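Long-range contacts in beta-lactamase YbxI (Bacillus subtilis, PDB 5E2F), which probably hydrolyses the amide bond of beta-lactam antibiotics through an active-site serine, as a class D beta-lactamase: residues G228-F233 with Y241-N246; D43-D48 with V259-K264; N36-N41 with K60-V65. All coordinates share one frame; numbering follows the deposited sequence.

Interaction 1 (G228-F233 with Y241-N246); sequences GWFVGF and YVFVTN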
loop_
_atom_site.group_PDB
_atom_site.type_symbol
_atom_site.label_atom_id
_atom_site.label_comp_id
_atom_site.label_asym_id
_atom_site.label_seq_id
_atom_site.Cartn_x
_atom_site.Cartn_y
_atom_site.Cartn_z
ATOM N N GLY A 228 -0.966 -8.678 -7.873
ATOM C CA GLY A 228 -1.867 -7.966 -6.980
ATOM C C GLY A 228 -1.262 -7.831 -5.607
ATOM O O GLY A 228 -0.523 -8.704 -5.131
ATOM N N TRP A 229 -1.631 -6.746 -4.944
ATOM C CA TRP A 229 -1.170 -6.442 -3.603
ATOM C C TRP A 229 -2.326 -5.874 -2.793
ATOM O O TRP A 229 -3.204 -5.171 -3.321
ATOM C CB TRP A 229 -0.191 -5.290 -3.656
ATOM C CG TRP A 229 1.129 -5.477 -4.335
ATOM C CD1 TRP A 229 1.438 -5.179 -5.637
ATOM C CD2 TRP A 229 2.364 -5.864 -3.699
ATOM N NE1 TRP A 229 2.789 -5.383 -5.854
ATOM C CE2 TRP A 229 3.381 -5.773 -4.676
ATOM C CE3 TRP A 229 2.709 -6.243 -2.393
ATOM C CZ2 TRP A 229 4.723 -6.051 -4.393
ATOM C CZ3 TRP A 229 4.049 -6.532 -2.121
ATOM C CH2 TRP A 229 5.037 -6.441 -3.119
ATOM N N PHE A 230 -2.281 -6.117 -1.484
ATOM C CA PHE A 230 -3.064 -5.321 -0.542
ATOM C C PHE A 230 -2.205 -5.204 0.701
ATOM O O PHE A 230 -1.819 -6.223 1.278
ATOM C CB PHE A 230 -4.431 -5.967 -0.252
ATOM C CG PHE A 230 -5.300 -5.152 0.678
ATOM C CD1 PHE A 230 -5.713 -3.862 0.329
ATOM C CD2 PHE A 230 -5.723 -5.666 1.895
ATOM C CE1 PHE A 230 -6.542 -3.115 1.156
ATOM C CE2 PHE A 230 -6.549 -4.925 2.736
ATOM C CZ PHE A 230 -6.959 -3.660 2.376
ATOM N N VAL A 231 -1.839 -3.977 1.078
ATOM C CA VAL A 231 -0.858 -3.759 2.144
ATOM C C VAL A 231 -1.423 -2.728 3.097
ATOM O O VAL A 231 -2.121 -1.805 2.684
ATOM C CB VAL A 231 0.515 -3.322 1.570
ATOM C CG1 VAL A 231 0.995 -4.325 0.524
ATOM C CG2 VAL A 231 0.489 -1.923 0.972
ATOM N N GLY A 232 -1.121 -2.861 4.379
ATOM C CA GLY A 232 -1.694 -1.889 5.298
ATOM C C GLY A 232 -1.590 -2.334 6.743
ATOM O O GLY A 232 -0.623 -3.015 7.141
ATOM N N PHE A 233 -2.597 -1.924 7.521
ATOM C CA PHE A 233 -2.591 -2.147 8.956
ATOM C C PHE A 233 -4.013 -2.346 9.421
ATOM O O PHE A 233 -4.957 -1.824 8.830
ATOM C CB PHE A 233 -2.248 -0.872 9.777
ATOM C CG PHE A 233 -1.220 0.018 9.174
ATOM C CD1 PHE A 233 0.067 -0.400 9.131
ATOM C CD2 PHE A 233 -1.541 1.269 8.643
ATOM C CE1 PHE A 233 1.027 0.339 8.588
ATOM C CE2 PHE A 233 -0.520 2.058 8.056
ATOM C CZ PHE A 233 0.752 1.551 8.028
ATOM N N TYR A 241 -1.688 -4.276 13.828
ATOM C CA TYR A 241 -1.006 -5.302 13.062
ATOM C C TYR A 241 -0.717 -4.736 11.688
ATOM O O TYR A 241 -1.561 -4.038 11.124
ATOM C CB TYR A 241 -1.876 -6.551 12.912
ATOM C CG TYR A 241 -2.321 -7.136 14.208
ATOM C CD1 TYR A 241 -3.352 -6.539 14.932
ATOM C CD2 TYR A 241 -1.743 -8.301 14.713
ATOM C CE1 TYR A 241 -3.780 -7.072 16.139
ATOM C CE2 TYR A 241 -2.181 -8.853 15.907
ATOM C CZ TYR A 241 -3.186 -8.228 16.623
ATOM O OH TYR A 241 -3.639 -8.777 17.807
ATOM N N VAL A 242 0.459 -5.029 11.155
ATOM C CA VAL A 242 0.826 -4.664 9.783
ATOM C C VAL A 242 0.639 -5.903 8.924
ATOM O O VAL A 242 1.037 -7.002 9.327
ATOM C CB VAL A 242 2.297 -4.188 9.718
ATOM C CG1 VAL A 242 2.668 -3.795 8.278
ATOM C CG2 VAL A 242 2.543 -3.025 10.692
ATOM N N PHE A 243 0.030 -5.748 7.747
ATOM C CA PHE A 243 -0.106 -6.888 6.851
ATOM C C PHE A 243 0.368 -6.548 5.446
ATOM O O PHE A 243 0.310 -5.394 4.997
ATOM C CB PHE A 243 -1.543 -7.441 6.770
ATOM C CG PHE A 243 -2.527 -6.426 6.300
ATOM C CD1 PHE A 243 -2.695 -6.160 4.942
ATOM C CD2 PHE A 243 -3.289 -5.723 7.216
ATOM C CE1 PHE A 243 -3.559 -5.184 4.504
ATOM C CE2 PHE A 243 -4.176 -4.743 6.778
ATOM C CZ PHE A 243 -4.312 -4.485 5.426
ATOM N N VAL A 244 0.843 -7.574 4.750
ATOM C CA VAL A 244 1.156 -7.482 3.329
ATOM C C VAL A 244 0.639 -8.747 2.662
ATOM O O VAL A 244 1.005 -9.860 3.061
ATOM C CB VAL A 244 2.669 -7.331 3.074
ATOM C CG1 VAL A 244 2.997 -7.495 1.568
ATOM C CG2 VAL A 244 3.185 -5.994 3.603
ATOM N N THR A 245 -0.191 -8.578 1.628
ATOM C CA THR A 245 -0.661 -9.698 0.809
ATOM C C THR A 245 -0.224 -9.441 -0.627
ATOM O O THR A 245 -0.372 -8.327 -1.139
ATOM C CB THR A 245 -2.178 -9.800 0.871
ATOM O OG1 THR A 245 -2.519 -10.020 2.236
ATOM C CG2 THR A 245 -2.710 -10.963 0.006
ATOM N N ASN A 246 0.321 -10.457 -1.277
ATOM C CA ASN A 246 0.813 -10.319 -2.642
ATOM C C ASN A 246 0.457 -11.607 -3.370
ATOM O O ASN A 246 0.646 -12.694 -2.815
ATOM C CB ASN A 246 2.327 -10.040 -2.584
ATOM C CG ASN A 246 3.038 -10.335 -3.876
ATOM O OD1 ASN A 246 3.643 -11.401 -4.001
ATOM N ND2 ASN A 246 2.993 -9.406 -4.836
#
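The indole of Trp-229 carries the side-chain amide of Asn-246 on one face: ND2 sits 3.6 Å above the ring plane, over its centre, with amide and ring planes 51° apart, and Asn-246 CB makes a CH-pi contact with the six-membered ring. At the indole edge, near its plane, Val-244 CG1 comes to 4.0 Å from Trp-229 CZ3. Phe-243 lays its ring across the neighbouring strand and takes Gly-232 on one face, Gly-232 CA lying 4.0 Å from the ring centroid. Its CG stands between the backbone N and the carbonyl carbon (chi1 59°), a rotation that swings the ring over the glycine, which has no side chain to block it. The edge of the same ring has the carbonyl O of Phe-230 near its plane. The two phenylalanine rings are close to parallel, 29° apart, but so far offset that they hardly overlap; Phe-230 CD2 and Phe-243 CE1 touch at 3.4 Å. Phe-233 is met at its edge by Val-242 CG2.

The backbone beneath is a regular antiparallel hairpin. Phe-230 and Thr-245 form one hydrogen-bonded pair, Gly-232 and Phe-243 the next; Phe-230 N reaches Thr-245 O at 2.9 Å, and Gly-232 N reaches Phe-243 O at 3.0 Å.

Both faces are buried. Phe-230, Phe-243 and Thr-245 pack under helix 251-264, where Thr-245 OG1 hydrogen-bonds Thr-258. Trp-229, Val-231, Phe-233 and Val-242 meet helix 175-186 on the other face; Trp-229 NE1 bonds Thr-76 O, and Asn-246 OD1 accepts from Arg-70 and Gln-75. Within the sheet, strand 228-236 pairs further with strand 212-220, which bears the family's Lys-Thr-Gly motif, while strand 51-57 flanks strand 239-247.

Interaction 2 (D43-D48 with V259-K264); sequences DDEFKD and VDILKK. With CA (calcium ion), chain C; CA (calcium ion), chain D.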
loop_
_atom_site.group_PDB
_atom_site.type_symbol
_atom_site.label_atom_id
_atom_site.label_comp_id
_atom_site.label_asym_id
_atom_site.label_seq_id
_atom_site.Cartn_x
_atom_site.Cartn_y
_atom_site.Cartn_z
ATOM N N ASP A 43 -3.392 -21.294 4.663
ATOM C CA ASP A 43 -3.358 -22.029 3.399
ATOM C C ASP A 43 -4.702 -21.940 2.685
ATOM O O ASP A 43 -4.758 -21.707 1.472
ATOM C CB ASP A 43 -3.067 -23.513 3.637
ATOM C CG ASP A 43 -1.634 -23.810 3.992
ATOM O OD1 ASP A 43 -0.839 -22.888 4.263
ATOM O OD2 ASP A 43 -1.317 -25.025 4.019
ATOM N N ASP A 44 -5.797 -22.162 3.421
ATOM C CA ASP A 44 -7.100 -22.252 2.764
ATOM C C ASP A 44 -7.481 -20.928 2.123
ATOM O O ASP A 44 -8.156 -20.906 1.094
ATOM C CB ASP A 44 -8.170 -22.643 3.779
ATOM C CG ASP A 44 -9.505 -22.859 3.149
ATOM O OD1 ASP A 44 -9.563 -23.608 2.147
ATOM O OD2 ASP A 44 -10.489 -22.282 3.663
ATOM N N GLU A 45 -7.068 -19.815 2.718
ATOM C CA GLU A 45 -7.462 -18.507 2.215
ATOM C C GLU A 45 -6.778 -18.203 0.899
ATOM O O GLU A 45 -7.267 -17.349 0.149
ATOM C CB GLU A 45 -7.227 -17.417 3.275
ATOM C CG GLU A 45 -8.213 -17.562 4.486
ATOM C CD GLU A 45 -7.982 -18.798 5.318
ATOM O OE1 GLU A 45 -6.869 -18.956 5.856
ATOM O OE2 GLU A 45 -8.909 -19.639 5.437
ATOM N N PHE A 46 -5.683 -18.907 0.592
ATOM C CA PHE A 46 -4.981 -18.796 -0.681
ATOM C C PHE A 46 -5.399 -19.862 -1.686
ATOM O O PHE A 46 -4.695 -20.068 -2.688
ATOM C CB PHE A 46 -3.462 -18.790 -0.474
ATOM C CG PHE A 46 -2.934 -17.451 -0.031
ATOM C CD1 PHE A 46 -2.502 -16.502 -0.953
ATOM C CD2 PHE A 46 -2.892 -17.145 1.326
ATOM C CE1 PHE A 46 -2.031 -15.284 -0.520
ATOM C CE2 PHE A 46 -2.442 -15.918 1.752
ATOM C CZ PHE A 46 -2.022 -14.977 0.826
ATOM N N LYS A 47 -6.516 -20.546 -1.438
ATOM C CA LYS A 47 -7.054 -21.495 -2.410
ATOM C C LYS A 47 -6.979 -20.943 -3.831
ATOM O O LYS A 47 -7.414 -19.818 -4.112
ATOM C CB LYS A 47 -8.509 -21.815 -2.069
ATOM C CG LYS A 47 -9.139 -22.765 -3.054
ATOM C CD LYS A 47 -10.394 -23.349 -2.458
ATOM C CE LYS A 47 -11.555 -22.398 -2.592
ATOM N NZ LYS A 47 -12.296 -22.692 -3.848
ATOM N N ASP A 48 -6.411 -21.754 -4.723
ATOM C CA ASP A 48 -6.336 -21.470 -6.151
ATOM C C ASP A 48 -5.482 -20.258 -6.478
ATOM O O ASP A 48 -5.562 -19.735 -7.595
ATOM C CB ASP A 48 -7.721 -21.323 -6.797
ATOM C CG ASP A 48 -8.534 -22.600 -6.734
ATOM O OD1 ASP A 48 -7.925 -23.693 -6.795
ATOM O OD2 ASP A 48 -9.779 -22.515 -6.624
ATOM N N VAL A 259 -9.015 -9.798 3.895
ATOM C CA VAL A 259 -10.189 -9.647 4.744
ATOM C C VAL A 259 -10.634 -10.999 5.266
ATOM O O VAL A 259 -11.025 -11.126 6.434
ATOM C CB VAL A 259 -11.297 -8.901 3.977
ATOM C CG1 VAL A 259 -12.645 -8.988 4.713
ATOM C CG2 VAL A 259 -10.874 -7.445 3.772
ATOM N N ASP A 260 -10.584 -12.030 4.414
ATOM C CA ASP A 260 -10.920 -13.385 4.858
ATOM C C ASP A 260 -10.018 -13.797 6.031
ATOM O O ASP A 260 -10.504 -14.252 7.073
ATOM C CB ASP A 260 -10.750 -14.312 3.643
ATOM C CG ASP A 260 -11.245 -15.735 3.858
ATOM O OD1 ASP A 260 -11.704 -16.098 4.949
ATOM O OD2 ASP A 260 -11.137 -16.537 2.891
ATOM N N ILE A 261 -8.699 -13.618 5.893
ATOM C CA ILE A 261 -7.763 -13.968 6.963
ATOM C C ILE A 261 -8.052 -13.164 8.223
ATOM O O ILE A 261 -8.054 -13.700 9.335
ATOM C CB ILE A 261 -6.305 -13.759 6.497
ATOM C CG1 ILE A 261 -5.949 -14.723 5.363
ATOM C CG2 ILE A 261 -5.364 -13.904 7.697
ATOM C CD1 ILE A 261 -4.653 -14.359 4.613
ATOM N N LEU A 262 -8.241 -11.846 8.072
ATOM C CA LEU A 262 -8.435 -10.987 9.240
ATOM C C LEU A 262 -9.728 -11.318 9.967
ATOM O O LEU A 262 -9.789 -11.194 11.202
ATOM C CB LEU A 262 -8.354 -9.504 8.852
ATOM C CG LEU A 262 -6.998 -9.036 8.317
ATOM C CD1 LEU A 262 -7.048 -7.556 7.956
ATOM C CD2 LEU A 262 -5.838 -9.331 9.288
ATOM N N LYS A 263 -10.761 -11.760 9.238
ATOM C CA LYS A 263 -11.973 -12.233 9.915
ATOM C C LYS A 263 -11.727 -13.579 10.585
ATOM O O LYS A 263 -12.190 -13.817 11.708
ATOM C CB LYS A 263 -13.141 -12.353 8.924
ATOM C CG LYS A 263 -13.726 -11.006 8.499
ATOM C CD LYS A 263 -14.771 -11.194 7.402
ATOM C CE LYS A 263 -15.388 -9.871 7.028
ATOM N NZ LYS A 263 -16.362 -10.091 5.916
ATOM N N LYS A 264 -11.039 -14.485 9.889
ATOM C CA LYS A 264 -10.767 -15.822 10.417
ATOM C C LYS A 264 -10.051 -15.734 11.754
ATOM O O LYS A 264 -10.283 -16.564 12.639
ATOM C CB LYS A 264 -9.907 -16.600 9.413
ATOM C CG LYS A 264 -9.442 -17.985 9.864
ATOM C CD LYS A 264 -8.780 -18.691 8.703
ATOM C CE LYS A 264 -8.241 -20.079 9.096
ATOM N NZ LYS A 264 -7.648 -20.746 7.903
HETATM CA CA CA C . -11.041 -20.433 5.101
HETATM CA CA CA D . -5.176 -19.045 -9.822
HETATM O O HOH W 1 -9.711 -16.066 0.499
HETATM O O HOH W 2 -11.766 -18.593 6.174
HETATM O O HOH W 3 -11.275 -19.228 3.063
HETATM O O HOH W 4 -13.191 -21.215 5.034
HETATM O O HOH W 5 -7.365 -18.224 -9.376
HETATM O O HOH W 6 -4.650 -16.923 -8.990
#
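Glu-45 crosses to the helix with its CB against Ile-261 CG1, 3.6 Å away. The chain then bends at chi2 (67°), and Glu-45 CG lies 3.5 Å from Asp-260 OD2, the two carboxylates being turned nearly perpendicular. At the tip Glu-45 OE1 takes the salt bridge from Lys-264 NZ at 2.8 Å, met on its syn side and 22° out of the carboxylate plane, while Glu-45 OE2 binds a calcium ion at 2.3 Å and has a weak bond to the same NZ. The extended Lys-264 and the calcium probably share the negative charge of Glu-45, easing its closeness to Asp-260; NZ probably also donates to Asn-41 O.

Asp-44 OD2 is the other protein ligand of this calcium, at 2.4 Å, and three waters join it. Asp-260 is a second-shell residue: each of its oxygens accepts from a different metal-bound water, and a further water bridges OD2 and Glu-45 O. Phe-46 CE2 rests on Ile-261 CD1. A second calcium is bound by Asp-48 O, two waters and one ligand from outside the two segments. The first site is peripheral and water-rich, its carboxylates coming from a short 3-10 turn set against the C-terminal helix 251-264.

Interaction 3 (N36-N41 with K60-V65); sequences NVSKMN and KDQTFV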
loop_
_atom_site.group_PDB
_atom_site.type_symbol
_atom_site.label_atom_id
_atom_site.label_comp_id
_atom_site.label_asym_id
_atom_site.label_seq_id
_atom_site.Cartn_x
_atom_site.Cartn_y
_atom_site.Cartn_z
ATOM N N ASN A 36 -1.935 -15.288 18.779
ATOM C CA ASN A 36 -0.493 -15.484 18.643
ATOM C C ASN A 36 -0.241 -15.747 17.165
ATOM O O ASN A 36 -0.526 -16.844 16.664
ATOM C CB ASN A 36 -0.012 -16.649 19.509
ATOM C CG ASN A 36 1.468 -16.870 19.414
ATOM O OD1 ASN A 36 2.118 -16.410 18.482
ATOM N ND2 ASN A 36 2.020 -17.580 20.396
ATOM N N VAL A 37 0.306 -14.748 16.476
ATOM C CA VAL A 37 0.429 -14.866 15.025
ATOM C C VAL A 37 1.357 -15.990 14.613
ATOM O O VAL A 37 1.233 -16.513 13.500
ATOM C CB VAL A 37 0.844 -13.544 14.339
ATOM C CG1 VAL A 37 -0.141 -12.433 14.648
ATOM C CG2 VAL A 37 2.318 -13.136 14.675
ATOM N N SER A 38 2.295 -16.381 15.481
ATOM C CA SER A 38 3.196 -17.472 15.133
ATOM C C SER A 38 2.474 -18.798 14.954
ATOM O O SER A 38 3.059 -19.728 14.387
ATOM C CB SER A 38 4.316 -17.634 16.172
ATOM O OG SER A 38 3.803 -18.167 17.383
ATOM N N LYS A 39 1.223 -18.911 15.398
ATOM C CA LYS A 39 0.496 -20.173 15.348
ATOM C C LYS A 39 -0.558 -20.194 14.252
ATOM O O LYS A 39 -1.360 -21.123 14.191
ATOM C CB LYS A 39 -0.136 -20.455 16.701
ATOM C CG LYS A 39 0.920 -20.686 17.771
ATOM C CD LYS A 39 0.320 -21.134 19.072
ATOM C CE LYS A 39 1.424 -21.493 20.055
ATOM N NZ LYS A 39 0.963 -21.473 21.475
HETATM N N MSE A 40 -0.560 -19.210 13.370
HETATM C CA MSE A 40 -1.595 -19.089 12.354
HETATM C C MSE A 40 -1.379 -20.039 11.193
HETATM O O MSE A 40 -0.272 -20.539 10.954
HETATM C CB MSE A 40 -1.538 -17.679 11.771
HETATM C CG MSE A 40 -2.062 -16.600 12.664
HETATM SE SE MSE A 40 -1.658 -14.897 11.787
HETATM C CE MSE A 40 -2.981 -14.952 10.421
ATOM N N ASN A 41 -2.447 -20.250 10.435
ATOM C CA ASN A 41 -2.385 -20.960 9.166
ATOM C C ASN A 41 -3.358 -20.280 8.212
ATOM O O ASN A 41 -4.526 -20.074 8.560
ATOM C CB ASN A 41 -2.740 -22.449 9.321
ATOM C CG ASN A 41 -2.447 -23.234 8.052
ATOM O OD1 ASN A 41 -3.200 -23.159 7.079
ATOM N ND2 ASN A 41 -1.340 -23.976 8.045
ATOM N N LYS A 60 3.303 -7.301 20.308
ATOM C CA LYS A 60 4.112 -8.446 20.700
ATOM C C LYS A 60 5.397 -8.554 19.900
ATOM O O LYS A 60 6.249 -9.379 20.237
ATOM C CB LYS A 60 3.313 -9.745 20.565
ATOM C CG LYS A 60 2.027 -9.821 21.412
ATOM C CD LYS A 60 1.483 -11.253 21.386
ATOM C CE LYS A 60 0.056 -11.382 21.884
ATOM N NZ LYS A 60 -0.477 -12.800 21.725
ATOM N N ASP A 61 5.551 -7.750 18.850
ATOM C CA ASP A 61 6.699 -7.814 17.951
ATOM C C ASP A 61 6.940 -9.236 17.447
ATOM O O ASP A 61 7.990 -9.833 17.683
ATOM C CB ASP A 61 7.967 -7.247 18.591
ATOM C CG ASP A 61 9.101 -7.090 17.589
ATOM O OD1 ASP A 61 8.811 -6.918 16.384
ATOM O OD2 ASP A 61 10.278 -7.137 17.994
ATOM N N GLN A 62 5.934 -9.771 16.756
ATOM C CA GLN A 62 6.002 -11.115 16.212
ATOM C C GLN A 62 5.448 -11.081 14.806
ATOM O O GLN A 62 4.472 -10.381 14.546
ATOM C CB GLN A 62 5.102 -12.073 16.978
ATOM C CG GLN A 62 5.633 -12.599 18.243
ATOM C CD GLN A 62 4.697 -13.633 18.767
ATOM O OE1 GLN A 62 3.725 -13.294 19.428
ATOM N NE2 GLN A 62 4.971 -14.915 18.468
ATOM N N THR A 63 6.042 -11.864 13.922
ATOM C CA THR A 63 5.667 -11.859 12.508
ATOM C C THR A 63 5.371 -13.271 12.016
ATOM O O THR A 63 6.192 -14.181 12.182
ATOM C CB THR A 63 6.793 -11.265 11.668
ATOM O OG1 THR A 63 7.083 -9.959 12.162
ATOM C CG2 THR A 63 6.382 -11.192 10.204
ATOM N N PHE A 64 4.223 -13.428 11.374
ATOM C CA PHE A 64 3.844 -14.637 10.664
ATOM C C PHE A 64 4.087 -14.439 9.169
ATOM O O PHE A 64 3.721 -13.402 8.611
ATOM C CB PHE A 64 2.353 -14.942 10.885
ATOM C CG PHE A 64 1.848 -16.052 10.001
ATOM C CD1 PHE A 64 2.174 -17.375 10.269
ATOM C CD2 PHE A 64 1.094 -15.764 8.868
ATOM C CE1 PHE A 64 1.730 -18.394 9.437
ATOM C CE2 PHE A 64 0.645 -16.788 8.031
ATOM C CZ PHE A 64 0.964 -18.106 8.315
ATOM N N VAL A 65 4.672 -15.445 8.510
ATOM C CA VAL A 65 4.872 -15.412 7.057
ATOM C C VAL A 65 4.360 -16.706 6.435
ATOM O O VAL A 65 4.741 -17.801 6.859
ATOM C CB VAL A 65 6.348 -15.198 6.671
ATOM C CG1 VAL A 65 6.479 -15.167 5.133
ATOM C CG2 VAL A 65 6.885 -13.903 7.310
HETATM O O HOH W 7 1.351 -12.570 18.040
#
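Gln-62 reaches Asn-36 with its side-chain amide: NE2 donates to OD1 at 3.2 Å, a bent bond, with the two amide planes 63° apart. Gln-62 is extended beyond CG, which carries NE2 clear of its own strand, and there it also lies against Ser-38 CB. Asn-36 has its CG anti to the backbone N (chi1 -179°), which puts CG beside the carbonyl carbon and brings OD1 forward to Ser-38. That oxygen is gripped three times, by Gln-62 NE2, by Ser-38 OG at 2.7 Å from above the carbonyl plane, and by Ser-38 N at 3.0 Å. The last of these closes an Asx turn, and it opens the 3-10 turn 37-39. A water ties the same two segments a second time, sitting 2.9 Å from Val-37 N and 2.8 Å from Gln-62 OE1.

The partner strand, 62-66, is the outermost strand at one end of the six-stranded antiparallel sheet and forms a hairpin with strand 51-57. At its start Asp-61 and Gln-62 both face Asp-57 in a G1 beta bulge. Segment 36-41 packs on the face of this hairpin that carries Gln-62 and Phe-64, with Val-37 and Met-40 also touching Leu-55 of strand 51-57.

Val-37 points its CG2 at Gln-62 O, and its carbonyl O comes to 3.2 Å from Phe-64 CB. Phe-64 holds its ring out under Met-40, a selenomethionine. Met-40 CB sits almost squarely over the ring centre, 4.0 Å from the centroid and 9° off the normal. With CG beside the backbone N and SE trans to CA, the chain carries SE obliquely to the same ring in a Met-aromatic contact; the methyl CE turns aside at chi3. Lys-60, extended beyond CG, runs past Asn-36 to a hydrogen bond with Leu-35 O.

In the fold
Along the chain interaction 3 closes before interaction 1 opens, and interaction 2 joins the loop ahead of strand 51-57 to the last helix, so it spans interaction 1 and crosses interaction 3. Interaction 1 is in the middle of the six-stranded sheet, interaction 3 at its outer strand, their centres about 15 Å apart. Interaction 2 lies on helix 251-264, which packs on the sheet: Leu-262 touches Phe-243, and Phe-46 touches Thr-245. The centres of interactions 1 and 2 are about 13 Å apart, and those of interactions 2 and 3 about 15 Å. Interactions 2 and 3 meet at Ile-261 and Met-40. Together they fasten the N-terminal segment and the last helix to the sheet in the alpha/beta part of a transpeptidase-like fold.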